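Local coordinates for hypothetical protein PA5026 (Pseudomonas aeruginosa, PDB 1SH8) that is of unknown function but is probably a thioesterase of the hot-dog fold, at residues 31-36 with 67-72; 23-27 with 38-42; 124-128 with 138-142. All coordinates share one frame; numbering follows the deposited sequence.

Interaction 1: residues 31-36 with 67-72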
ATOM      1  N   LEU A  31       3.277 -19.750  -9.734  1.00  9.99           N
ATOM      2  CA  LEU A  31       3.419 -19.949  -8.292  1.00 10.39           C
ATOM      3  C   LEU A  31       4.147 -21.268  -8.064  1.00 10.96           C
ATOM      4  O   LEU A  31       3.573 -22.341  -8.242  1.00 12.60           O
ATOM      5  CB  LEU A  31       2.047 -19.996  -7.609  1.00  9.27           C
ATOM      6  CG  LEU A  31       1.249 -18.694  -7.595  1.00  9.27           C
ATOM      7  CD1 LEU A  31      -0.137 -18.957  -7.033  1.00  9.53           C
ATOM      8  CD2 LEU A  31       1.981 -17.648  -6.758  1.00  8.31           C
ATOM      9  N   GLU A  32       5.414 -21.184  -7.679  1.00  9.90           N
ATOM     10  CA  GLU A  32       6.213 -22.376  -7.434  1.00 10.92           C
ATOM     11  C   GLU A  32       7.131 -22.102  -6.251  1.00 10.89           C
ATOM     12  O   GLU A  32       7.346 -20.944  -5.872  1.00  9.79           O
ATOM     13  CB  GLU A  32       7.062 -22.703  -8.670  1.00 12.72           C
ATOM     14  CG  GLU A  32       6.285 -22.660  -9.979  1.00 16.31           C
ATOM     15  CD  GLU A  32       7.146 -22.951 -11.198  1.00 16.51           C
ATOM     16  OE1 GLU A  32       8.289 -22.450 -11.268  1.00 15.88           O
ATOM     17  OE2 GLU A  32       6.663 -23.672 -12.094  1.00 19.26           O
ATOM     18  N   PRO A  33       7.676 -23.163  -5.635  1.00 10.53           N
ATOM     19  CA  PRO A  33       8.569 -22.929  -4.500  1.00 10.60           C
ATOM     20  C   PRO A  33       9.695 -21.996  -4.948  1.00 10.76           C
ATOM     21  O   PRO A  33      10.336 -22.247  -5.968  1.00 11.79           O
ATOM     22  CB  PRO A  33       9.082 -24.329  -4.177  1.00 10.97           C
ATOM     23  CG  PRO A  33       7.906 -25.199  -4.530  1.00 11.34           C
ATOM     24  CD  PRO A  33       7.447 -24.605  -5.847  1.00 11.89           C
ATOM     25  N   GLY A  34       9.909 -20.912  -4.208  1.00  9.11           N
ATOM     26  CA  GLY A  34      10.971 -19.980  -4.546  1.00  8.42           C
ATOM     27  C   GLY A  34      10.757 -19.021  -5.711  1.00  8.41           C
ATOM     28  O   GLY A  34      11.642 -18.226  -6.005  1.00  8.51           O
ATOM     29  N   TYR A  35       9.610 -19.082  -6.383  1.00  8.77           N
ATOM     30  CA  TYR A  35       9.357 -18.178  -7.502  1.00  7.93           C
ATOM     31  C   TYR A  35       7.880 -17.912  -7.756  1.00  8.17           C
ATOM     32  O   TYR A  35       7.081 -18.841  -7.866  1.00  8.32           O
ATOM     33  CB  TYR A  35       9.983 -18.717  -8.795  1.00  9.12           C
ATOM     34  CG  TYR A  35       9.694 -17.838  -9.996  1.00  8.57           C
ATOM     35  CD1 TYR A  35      10.325 -16.598 -10.148  1.00  9.22           C
ATOM     36  CD2 TYR A  35       8.747 -18.216 -10.949  1.00  9.10           C
ATOM     37  CE1 TYR A  35      10.015 -15.751 -11.222  1.00  9.49           C
ATOM     38  CE2 TYR A  35       8.426 -17.379 -12.024  1.00  9.72           C
ATOM     39  CZ  TYR A  35       9.064 -16.150 -12.154  1.00  9.43           C
ATOM     40  OH  TYR A  35       8.750 -15.331 -13.215  1.00  9.82           O
ATOM     41  N   VAL A  36       7.526 -16.633  -7.862  1.00  7.57           N
ATOM     42  CA  VAL A  36       6.148 -16.245  -8.131  1.00  7.70           C
ATOM     43  C   VAL A  36       6.122 -15.083  -9.118  1.00  8.35           C
ATOM     44  O   VAL A  36       7.068 -14.289  -9.186  1.00  8.13           O
ATOM     45  CB  VAL A  36       5.391 -15.796  -6.837  1.00  7.64           C
ATOM     46  CG1 VAL A  36       5.449 -16.898  -5.785  1.00  8.12           C
ATOM     47  CG2 VAL A  36       5.984 -14.495  -6.292  1.00  7.48           C
ATOM     48  N   ALA A  67       2.778 -14.619  -1.279  1.00  6.38           N
ATOM     49  CA  ALA A  67       2.713 -15.658  -2.308  1.00  6.29           C
ATOM     50  C   ALA A  67       3.905 -16.612  -2.192  1.00  7.04           C
ATOM     51  O   ALA A  67       3.736 -17.827  -2.278  1.00  6.67           O
ATOM     52  CB  ALA A  67       2.663 -15.030  -3.706  1.00  6.69           C
ATOM     53  N   LEU A  68       5.107 -16.066  -2.003  1.00  7.34           N
ATOM     54  CA  LEU A  68       6.305 -16.902  -1.847  1.00  8.04           C
ATOM     55  C   LEU A  68       6.164 -17.771  -0.592  1.00  8.38           C
ATOM     56  O   LEU A  68       6.601 -18.919  -0.563  1.00  8.27           O
ATOM     57  CB  LEU A  68       7.564 -16.034  -1.745  1.00  7.13           C
ATOM     58  CG  LEU A  68       8.144 -15.559  -3.079  1.00  8.09           C
ATOM     59  CD1 LEU A  68       9.164 -14.447  -2.841  1.00  8.03           C
ATOM     60  CD2 LEU A  68       8.786 -16.741  -3.800  1.00  6.80           C
ATOM     61  N   PHE A  69       5.549 -17.213   0.447  1.00  8.54           N
ATOM     62  CA  PHE A  69       5.314 -17.954   1.686  1.00  9.02           C
ATOM     63  C   PHE A  69       4.420 -19.167   1.385  1.00  9.15           C
ATOM     64  O   PHE A  69       4.692 -20.282   1.829  1.00  9.44           O
ATOM     65  CB  PHE A  69       4.631 -17.039   2.714  1.00  9.51           C
ATOM     66  CG  PHE A  69       3.785 -17.773   3.725  1.00 10.86           C
ATOM     67  CD1 PHE A  69       4.368 -18.425   4.808  1.00 10.69           C
ATOM     68  CD2 PHE A  69       2.403 -17.825   3.577  1.00  9.66           C
ATOM     69  CE1 PHE A  69       3.583 -19.117   5.731  1.00 10.81           C
ATOM     70  CE2 PHE A  69       1.611 -18.515   4.495  1.00 11.29           C
ATOM     71  CZ  PHE A  69       2.203 -19.162   5.573  1.00 10.00           C
ATOM     72  N   LEU A  70       3.349 -18.936   0.630  1.00  7.94           N
ATOM     73  CA  LEU A  70       2.421 -20.006   0.269  1.00  8.22           C
ATOM     74  C   LEU A  70       3.061 -21.097  -0.590  1.00  8.64           C
ATOM     75  O   LEU A  70       2.707 -22.272  -0.475  1.00  9.02           O
ATOM     76  CB  LEU A  70       1.211 -19.436  -0.478  1.00  7.99           C
ATOM     77  CG  LEU A  70       0.180 -18.669   0.352  1.00 10.02           C
ATOM     78  CD1 LEU A  70      -0.831 -18.015  -0.573  1.00  8.99           C
ATOM     79  CD2 LEU A  70      -0.516 -19.621   1.323  1.00  9.18           C
ATOM     80  N   THR A  71       3.998 -20.723  -1.455  1.00  7.98           N
ATOM     81  CA  THR A  71       4.627 -21.721  -2.313  1.00  8.39           C
ATOM     82  C   THR A  71       5.906 -22.325  -1.751  1.00  8.75           C
ATOM     83  O   THR A  71       6.354 -23.374  -2.222  1.00 10.01           O
ATOM     84  CB  THR A  71       4.995 -21.140  -3.696  1.00  8.32           C
ATOM     85  OG1 THR A  71       6.062 -20.191  -3.552  1.00  8.88           O
ATOM     86  CG2 THR A  71       3.790 -20.475  -4.340  1.00  8.36           C
ATOM     87  N   SER A  72       6.482 -21.691  -0.735  1.00  8.54           N
ATOM     88  CA  SER A  72       7.762 -22.153  -0.215  1.00  8.94           C
ATOM     89  C   SER A  72       7.838 -22.693   1.207  1.00 10.20           C
ATOM     90  O   SER A  72       8.777 -23.423   1.535  1.00 10.75           O
ATOM     91  CB  SER A  72       8.786 -21.026  -0.367  1.00  9.42           C
ATOM     92  OG  SER A  72       8.679 -20.426  -1.646  1.00  8.84           O
TER
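Glu-32 O is gripped from opposite faces of its carbonyl plane: the backbone N of Tyr-35 donates from one, and Thr-71 OG1, 2.8 Å from Glu-32 O, from the other. The hydroxyl comes in well above the plane, 61° out of it. Its chi1 of 69° sets OG1 between the backbone N and the carbonyl carbon and leaves CG2 to lie against CB of Leu-31 at 3.7 Å, the two side chains crossing at about a right angle. Within the same beta turn, Gly-34 N donates to Ser-72 OG over 2.9 Å in a nearly straight bond (165°), while the same OG donates back to Leu-68 O, 2.8 Å away within the helix. In this hot-dog fold the last turn of helix 64-72 is thus fastened to the type II turn of the hairpin formed by strands 27-32 and 35-40, with Gly-34 supplying the positive phi that such a turn favours. Pro-33 CA makes a CA-H...O contact with Thr-71 O at 3.2 Å. Beneath the polar layer, Val-36 CG1 meets Ala-67 CB and Leu-68 CD2, both at 3.9 Å, and the same CD2 also touches the backbone of Gly-34 and Tyr-35.

Interaction 2: residues 23-27 with 38-42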
ATOM      1  N   ARG A  23     -10.848  -8.401  -4.636  1.00 10.71           N
ATOM      2  CA  ARG A  23     -11.597  -7.321  -5.282  1.00 11.04           C
ATOM      3  C   ARG A  23     -10.794  -6.565  -6.342  1.00 10.74           C
ATOM      4  O   ARG A  23     -11.377  -5.969  -7.246  1.00 10.78           O
ATOM      5  CB  ARG A  23     -12.105  -6.315  -4.242  1.00 11.54           C
ATOM      6  CG  ARG A  23     -13.098  -6.871  -3.231  1.00 14.08           C
ATOM      7  CD  ARG A  23     -13.807  -5.742  -2.469  1.00 14.63           C
ATOM      8  NE  ARG A  23     -12.902  -4.888  -1.696  1.00 18.17           N
ATOM      9  CZ  ARG A  23     -12.570  -5.092  -0.421  1.00 19.17           C
ATOM     10  NH1 ARG A  23     -13.063  -6.135   0.243  1.00 16.65           N
ATOM     11  NH2 ARG A  23     -11.758  -4.240   0.198  1.00 17.91           N
ATOM     12  N   SER A  24      -9.467  -6.584  -6.231  1.00  9.26           N
ATOM     13  CA  SER A  24      -8.617  -5.882  -7.196  1.00  9.94           C
ATOM     14  C   SER A  24      -8.430  -6.659  -8.497  1.00 10.21           C
ATOM     15  O   SER A  24      -7.979  -6.102  -9.496  1.00 12.00           O
ATOM     16  CB  SER A  24      -7.238  -5.595  -6.595  1.00  9.49           C
ATOM     17  OG  SER A  24      -6.425  -6.757  -6.610  1.00 10.18           O
ATOM     18  N   GLY A  25      -8.757  -7.947  -8.478  1.00 10.25           N
ATOM     19  CA  GLY A  25      -8.611  -8.756  -9.676  1.00 11.41           C
ATOM     20  C   GLY A  25      -7.203  -9.285  -9.915  1.00 10.90           C
ATOM     21  O   GLY A  25      -6.896  -9.781 -11.003  1.00 11.02           O
ATOM     22  N   LEU A  26      -6.344  -9.182  -8.905  1.00  9.54           N
ATOM     23  CA  LEU A  26      -4.973  -9.663  -9.026  1.00 10.22           C
ATOM     24  C   LEU A  26      -4.953 -11.129  -9.438  1.00  9.75           C
ATOM     25  O   LEU A  26      -5.720 -11.940  -8.912  1.00  9.82           O
ATOM     26  CB  LEU A  26      -4.230  -9.488  -7.699  1.00 10.52           C
ATOM     27  CG  LEU A  26      -2.781  -9.978  -7.688  1.00 10.93           C
ATOM     28  CD1 LEU A  26      -1.928  -9.069  -6.816  1.00 12.08           C
ATOM     29  CD2 LEU A  26      -2.738 -11.422  -7.207  1.00  9.37           C
ATOM     30  N   ARG A  27      -4.079 -11.463 -10.385  1.00  8.63           N
ATOM     31  CA  ARG A  27      -3.958 -12.833 -10.870  1.00  9.22           C
ATOM     32  C   ARG A  27      -2.532 -13.359 -10.737  1.00  9.73           C
ATOM     33  O   ARG A  27      -1.561 -12.621 -10.928  1.00 10.81           O
ATOM     34  CB  ARG A  27      -4.394 -12.910 -12.333  1.00 10.87           C
ATOM     35  CG  ARG A  27      -5.835 -12.482 -12.556  1.00 16.00           C
ATOM     36  CD  ARG A  27      -6.802 -13.549 -12.080  1.00 22.08           C
ATOM     37  NE  ARG A  27      -6.715 -14.726 -12.933  1.00 30.83           N
ATOM     38  CZ  ARG A  27      -7.316 -15.887 -12.686  1.00 35.41           C
ATOM     39  NH1 ARG A  27      -8.060 -16.043 -11.595  1.00 36.76           N
ATOM     40  NH2 ARG A  27      -7.169 -16.896 -13.536  1.00 37.31           N
ATOM     41  N   LEU A  38       3.073 -12.315 -10.476  1.00  7.26           N
ATOM     42  CA  LEU A  38       1.696 -11.849 -10.359  1.00  6.72           C
ATOM     43  C   LEU A  38       1.398 -10.740 -11.358  1.00  6.49           C
ATOM     44  O   LEU A  38       2.310 -10.064 -11.843  1.00  7.78           O
ATOM     45  CB  LEU A  38       1.443 -11.321  -8.941  1.00  7.46           C
ATOM     46  CG  LEU A  38       1.968 -12.149  -7.760  1.00  7.61           C
ATOM     47  CD1 LEU A  38       1.704 -11.378  -6.468  1.00  8.45           C
ATOM     48  CD2 LEU A  38       1.300 -13.519  -7.721  1.00  7.87           C
ATOM     49  N   ARG A  39       0.114 -10.552 -11.647  1.00  7.35           N
ATOM     50  CA  ARG A  39      -0.332  -9.523 -12.580  1.00  7.78           C
ATOM     51  C   ARG A  39      -1.526  -8.756 -12.016  1.00  7.64           C
ATOM     52  O   ARG A  39      -2.484  -9.354 -11.531  1.00  7.82           O
ATOM     53  CB  ARG A  39      -0.737 -10.156 -13.918  1.00  9.11           C
ATOM     54  CG  ARG A  39      -1.189  -9.134 -14.971  1.00 10.74           C
ATOM     55  CD  ARG A  39      -1.662  -9.796 -16.269  1.00 11.52           C
ATOM     56  NE  ARG A  39      -2.954 -10.457 -16.109  1.00 15.35           N
ATOM     57  CZ  ARG A  39      -3.139 -11.773 -16.113  1.00 15.50           C
ATOM     58  NH1 ARG A  39      -2.111 -12.598 -16.272  1.00 18.04           N
ATOM     59  NH2 ARG A  39      -4.359 -12.268 -15.959  1.00 17.45           N
ATOM     60  N   MET A  40      -1.468  -7.430 -12.063  1.00  7.10           N
ATOM     61  CA  MET A  40      -2.588  -6.625 -11.592  1.00  7.40           C
ATOM     62  C   MET A  40      -3.218  -5.999 -12.833  1.00  8.86           C
ATOM     63  O   MET A  40      -2.561  -5.263 -13.569  1.00  8.09           O
ATOM     64  CB  MET A  40      -2.129  -5.522 -10.633  1.00  7.50           C
ATOM     65  CG  MET A  40      -3.280  -4.681 -10.054  1.00  8.36           C
ATOM     66  SD  MET A  40      -4.373  -5.567  -8.900  1.00  3.33           S
ATOM     67  CE  MET A  40      -3.368  -5.496  -7.425  1.00  8.01           C
ATOM     68  N   PRO A  41      -4.499  -6.304 -13.095  1.00 10.87           N
ATOM     69  CA  PRO A  41      -5.145  -5.725 -14.278  1.00 11.14           C
ATOM     70  C   PRO A  41      -5.299  -4.210 -14.165  1.00 11.10           C
ATOM     71  O   PRO A  41      -5.544  -3.680 -13.077  1.00 10.52           O
ATOM     72  CB  PRO A  41      -6.490  -6.453 -14.327  1.00 12.31           C
ATOM     73  CG  PRO A  41      -6.781  -6.729 -12.876  1.00 13.34           C
ATOM     74  CD  PRO A  41      -5.428  -7.178 -12.353  1.00 12.16           C
ATOM     75  N   GLY A  42      -5.141  -3.517 -15.289  1.00 10.34           N
ATOM     76  CA  GLY A  42      -5.282  -2.076 -15.283  1.00 10.70           C
ATOM     77  C   GLY A  42      -6.742  -1.716 -15.127  1.00 12.15           C
ATOM     78  O   GLY A  42      -7.091  -0.753 -14.442  1.00 11.79           O
TER
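Met-40 meets Ser-24 and Leu-26 with the outer atoms of its side chain. The chain leaves CB with CG anti to the backbone N (chi1 -177°), then bends at both chi2 and chi3, and this double bend brings sulfur and methyl round to the other segment. SD lies 3.3 Å from Ser-24 OG and also touches Ser-24 CB. At the tip, CE reaches both neighbours: it lies near the same hydroxyl and packs on Leu-26 CD1 at 3.9 Å, the leucine and methionine side chains crossing at about a right angle. Ser-24 OG itself is bonded to Val-21 O and accepts a weak bond from Leu-26 N, which helps to orient the hydroxyl beside the thioether. Helix 54-62 of the hot-dog fold covers this apolar side, where Leu-60 touches Leu-26, Leu-38 and Met-40. Here the chain leaves helix 19-24 through Gly-25, whose positive phi ends the helical course, and enters strand 27-32, which pairs antiparallel with strand 35-40. Arg-27 and Arg-39 form an antiparallel hydrogen-bonded pair: Arg-27 N donates to Arg-39 O over 2.9 Å, almost straight at 176°, and Arg-39 N returns a bond of 2.8 Å to Arg-27 O. Their side chains run the same way on the opposite face from Leu-38. CB of Arg-27 sits over one face of the Arg-39 guanidinium, 3.7 Å from NH2, and the two guanidinium planes are turned 52° apart. Each charge has an acidic partner, Glu-15 for Arg-27 and Glu-29 for Arg-39, which would offset their mutual repulsion. Beyond the pair, the Pro-41 ring rests against the backbone of Ser-24 and Gly-25, its CD 3.3 Å from Gly-25 O.

Interaction 3: residues 124-128 with 138-142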
ATOM      1  N   SER A 124      13.785 -10.227   2.926  1.00  8.08           N
ATOM      2  CA  SER A 124      13.455  -9.002   2.215  1.00  7.34           C
ATOM      3  C   SER A 124      13.317  -9.258   0.721  1.00  8.00           C
ATOM      4  O   SER A 124      13.844 -10.243   0.195  1.00  7.95           O
ATOM      5  CB  SER A 124      14.533  -7.945   2.457  1.00  8.36           C
ATOM      6  OG  SER A 124      15.803  -8.416   2.041  1.00  9.49           O
ATOM      7  N   LEU A 125      12.584  -8.375   0.049  1.00  6.35           N
ATOM      8  CA  LEU A 125      12.386  -8.476  -1.390  1.00  6.48           C
ATOM      9  C   LEU A 125      12.544  -7.075  -1.976  1.00  6.87           C
ATOM     10  O   LEU A 125      12.019  -6.102  -1.425  1.00  6.50           O
ATOM     11  CB  LEU A 125      10.984  -9.013  -1.717  1.00  6.92           C
ATOM     12  CG  LEU A 125      10.595 -10.412  -1.215  1.00  6.02           C
ATOM     13  CD1 LEU A 125       9.123 -10.684  -1.524  1.00  7.28           C
ATOM     14  CD2 LEU A 125      11.473 -11.464  -1.871  1.00  7.50           C
ATOM     15  N   GLU A 126      13.291  -6.983  -3.071  1.00  6.75           N
ATOM     16  CA  GLU A 126      13.513  -5.722  -3.784  1.00  7.21           C
ATOM     17  C   GLU A 126      13.025  -6.023  -5.192  1.00  7.41           C
ATOM     18  O   GLU A 126      13.710  -6.692  -5.968  1.00  7.74           O
ATOM     19  CB  GLU A 126      14.997  -5.354  -3.775  1.00  8.21           C
ATOM     20  CG  GLU A 126      15.511  -5.040  -2.379  1.00 10.04           C
ATOM     21  CD  GLU A 126      16.997  -4.779  -2.357  1.00 13.54           C
ATOM     22  OE1 GLU A 126      17.423  -3.674  -2.752  1.00 15.69           O
ATOM     23  OE2 GLU A 126      17.738  -5.694  -1.949  1.00 15.46           O
ATOM     24  N   LEU A 127      11.836  -5.519  -5.507  1.00  6.43           N
ATOM     25  CA  LEU A 127      11.185  -5.813  -6.773  1.00  7.06           C
ATOM     26  C   LEU A 127      10.930  -4.650  -7.712  1.00  7.19           C
ATOM     27  O   LEU A 127      10.928  -3.489  -7.308  1.00  8.19           O
ATOM     28  CB  LEU A 127       9.838  -6.479  -6.481  1.00  6.81           C
ATOM     29  CG  LEU A 127       9.793  -7.489  -5.328  1.00  8.55           C
ATOM     30  CD1 LEU A 127       8.363  -7.978  -5.138  1.00  9.03           C
ATOM     31  CD2 LEU A 127      10.727  -8.653  -5.618  1.00  9.07           C
ATOM     32  N   GLN A 128      10.691  -4.996  -8.974  1.00  7.10           N
ATOM     33  CA  GLN A 128      10.365  -4.024 -10.008  1.00  7.08           C
ATOM     34  C   GLN A 128       9.009  -4.405 -10.585  1.00  7.33           C
ATOM     35  O   GLN A 128       8.742  -5.580 -10.847  1.00  7.90           O
ATOM     36  CB  GLN A 128      11.378  -4.054 -11.147  1.00  8.90           C
ATOM     37  CG  GLN A 128      12.796  -3.717 -10.758  1.00 12.48           C
ATOM     38  CD  GLN A 128      13.678  -3.544 -11.974  1.00 14.22           C
ATOM     39  OE1 GLN A 128      13.690  -4.388 -12.869  1.00 14.97           O
ATOM     40  NE2 GLN A 128      14.421  -2.444 -12.016  1.00 14.17           N
ATOM     41  N   ALA A 138       7.391   1.165 -11.187  1.00  6.13           N
ATOM     42  CA  ALA A 138       7.583   1.354  -9.753  1.00  6.35           C
ATOM     43  C   ALA A 138       8.568   0.309  -9.249  1.00  6.92           C
ATOM     44  O   ALA A 138       8.726  -0.747  -9.858  1.00  6.76           O
ATOM     45  CB  ALA A 138       6.253   1.217  -9.019  1.00  6.07           C
ATOM     46  N   GLU A 139       9.228   0.614  -8.139  1.00  6.38           N
ATOM     47  CA  GLU A 139      10.191  -0.298  -7.541  1.00  7.46           C
ATOM     48  C   GLU A 139       9.975  -0.308  -6.035  1.00  8.10           C
ATOM     49  O   GLU A 139       9.799   0.745  -5.421  1.00  8.52           O
ATOM     50  CB  GLU A 139      11.615   0.151  -7.888  1.00  8.64           C
ATOM     51  CG  GLU A 139      11.901   0.073  -9.380  1.00  7.82           C
ATOM     52  CD  GLU A 139      13.316   0.482  -9.740  1.00 11.98           C
ATOM     53  OE1 GLU A 139      13.618   1.695  -9.710  1.00 10.89           O
ATOM     54  OE2 GLU A 139      14.129  -0.418 -10.052  1.00 12.22           O
ATOM     55  N   SER A 140       9.984  -1.498  -5.444  1.00  7.38           N
ATOM     56  CA  SER A 140       9.758  -1.632  -4.007  1.00  6.94           C
ATOM     57  C   SER A 140      10.871  -2.365  -3.264  1.00  6.64           C
ATOM     58  O   SER A 140      11.645  -3.120  -3.851  1.00  6.41           O
ATOM     59  CB  SER A 140       8.439  -2.376  -3.753  1.00  7.76           C
ATOM     60  OG  SER A 140       8.512  -3.712  -4.233  1.00  8.51           O
ATOM     61  N   ALA A 141      10.928  -2.128  -1.961  1.00  7.03           N
ATOM     62  CA  ALA A 141      11.885  -2.780  -1.072  1.00  6.37           C
ATOM     63  C   ALA A 141      11.055  -3.070   0.176  1.00  6.55           C
ATOM     64  O   ALA A 141      10.462  -2.153   0.753  1.00  6.91           O
ATOM     65  CB  ALA A 141      13.050  -1.842  -0.744  1.00  6.91           C
ATOM     66  N   ALA A 142      10.996  -4.332   0.587  1.00  6.16           N
ATOM     67  CA  ALA A 142      10.185  -4.691   1.746  1.00  5.89           C
ATOM     68  C   ALA A 142      10.819  -5.719   2.670  1.00  6.66           C
ATOM     69  O   ALA A 142      11.589  -6.576   2.232  1.00  7.29           O
ATOM     70  CB  ALA A 142       8.842  -5.207   1.275  1.00  7.01           C
TER
HETATM   71  O   HOH W   1       9.431  -5.268  -2.327  1.00  9.44           O
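Gln-128 and Glu-139 face each other across a non-hydrogen-bonded pair, and their side chains run alongside, pointing the same way. Both place CG anti to the carbonyl carbon, with chi1 of -61° in the glutamine and -64° in the glutamate, and both continue extended beyond it, which brings amide and carboxylate to the same height above the sheet. Gln-128 NE2 donates to Glu-139 OE2 over 2.8 Å at an angle of 171°. The acceptor lies in the plane of the amide, but the carboxylate is met on its anti side and from out of its plane. Lower down, CG of Gln-128 also lies against OE2. The other oxygen, OE1, forms a salt bridge with Arg-90, so the carboxylate is held from two directions and its rotation is restricted. Strands 120-130 and 136-148 form a beta hairpin in the antiparallel sheet of the hot-dog fold, and strand 78-89 flanks 136-148 on its far side. Two hydrogen-bonded pairs join the backbones, Leu-125 with Ala-142 and Leu-127 with Ser-140; in the second, Leu-127 N to Ser-140 O and Ser-140 N to Leu-127 O are both 2.9 Å. On the face of these four residues, Ser-140 turns OG between its backbone N and carbonyl carbon, where it lies 3.8 Å from Leu-127 CB. The hydroxyl is 2.6 Å from a water, and that water donates to Leu-125 O at 2.9 Å, linking a buried side chain to a carbonyl that already accepts from Ala-142 N. Leu-127 reaches on to Val-99 and Ala-101 of strand 97-102, and Leu-125 to Tyr-144. On the Gln-128 face, Glu-126 CG approaches Ala-141 CB at 4.4 Å, among residues more open to solvent.

Overall arrangement
Interaction 1 is the most buried of the three, whereas interactions 2 and 3 each combine a buried apolar side with a more open charged or polar one. Interactions 1 and 2 both use strand 35-40 and the hairpin it forms with strand 27-32; interaction 1 packs a helix on its turn, interaction 2 pairs its strands, and they meet where Leu-31 CD2 packs on Leu-38 CD2 at 4.3 Å. Interaction 3 lies in the hairpin of strands 120-130 and 136-148, yet Leu-125 CD2 touches Leu-68 CD1 of interaction 1 at 3.9 Å, so helix 64-72 touches both the 27-40 hairpin and strand 120-130. Hydroxyls join helix to turn in interaction 1; backbone bonds dominate elsewhere, with paired arginines outside in 23-27/38-42 and an amide-carboxylate bond in 124-128/138-142.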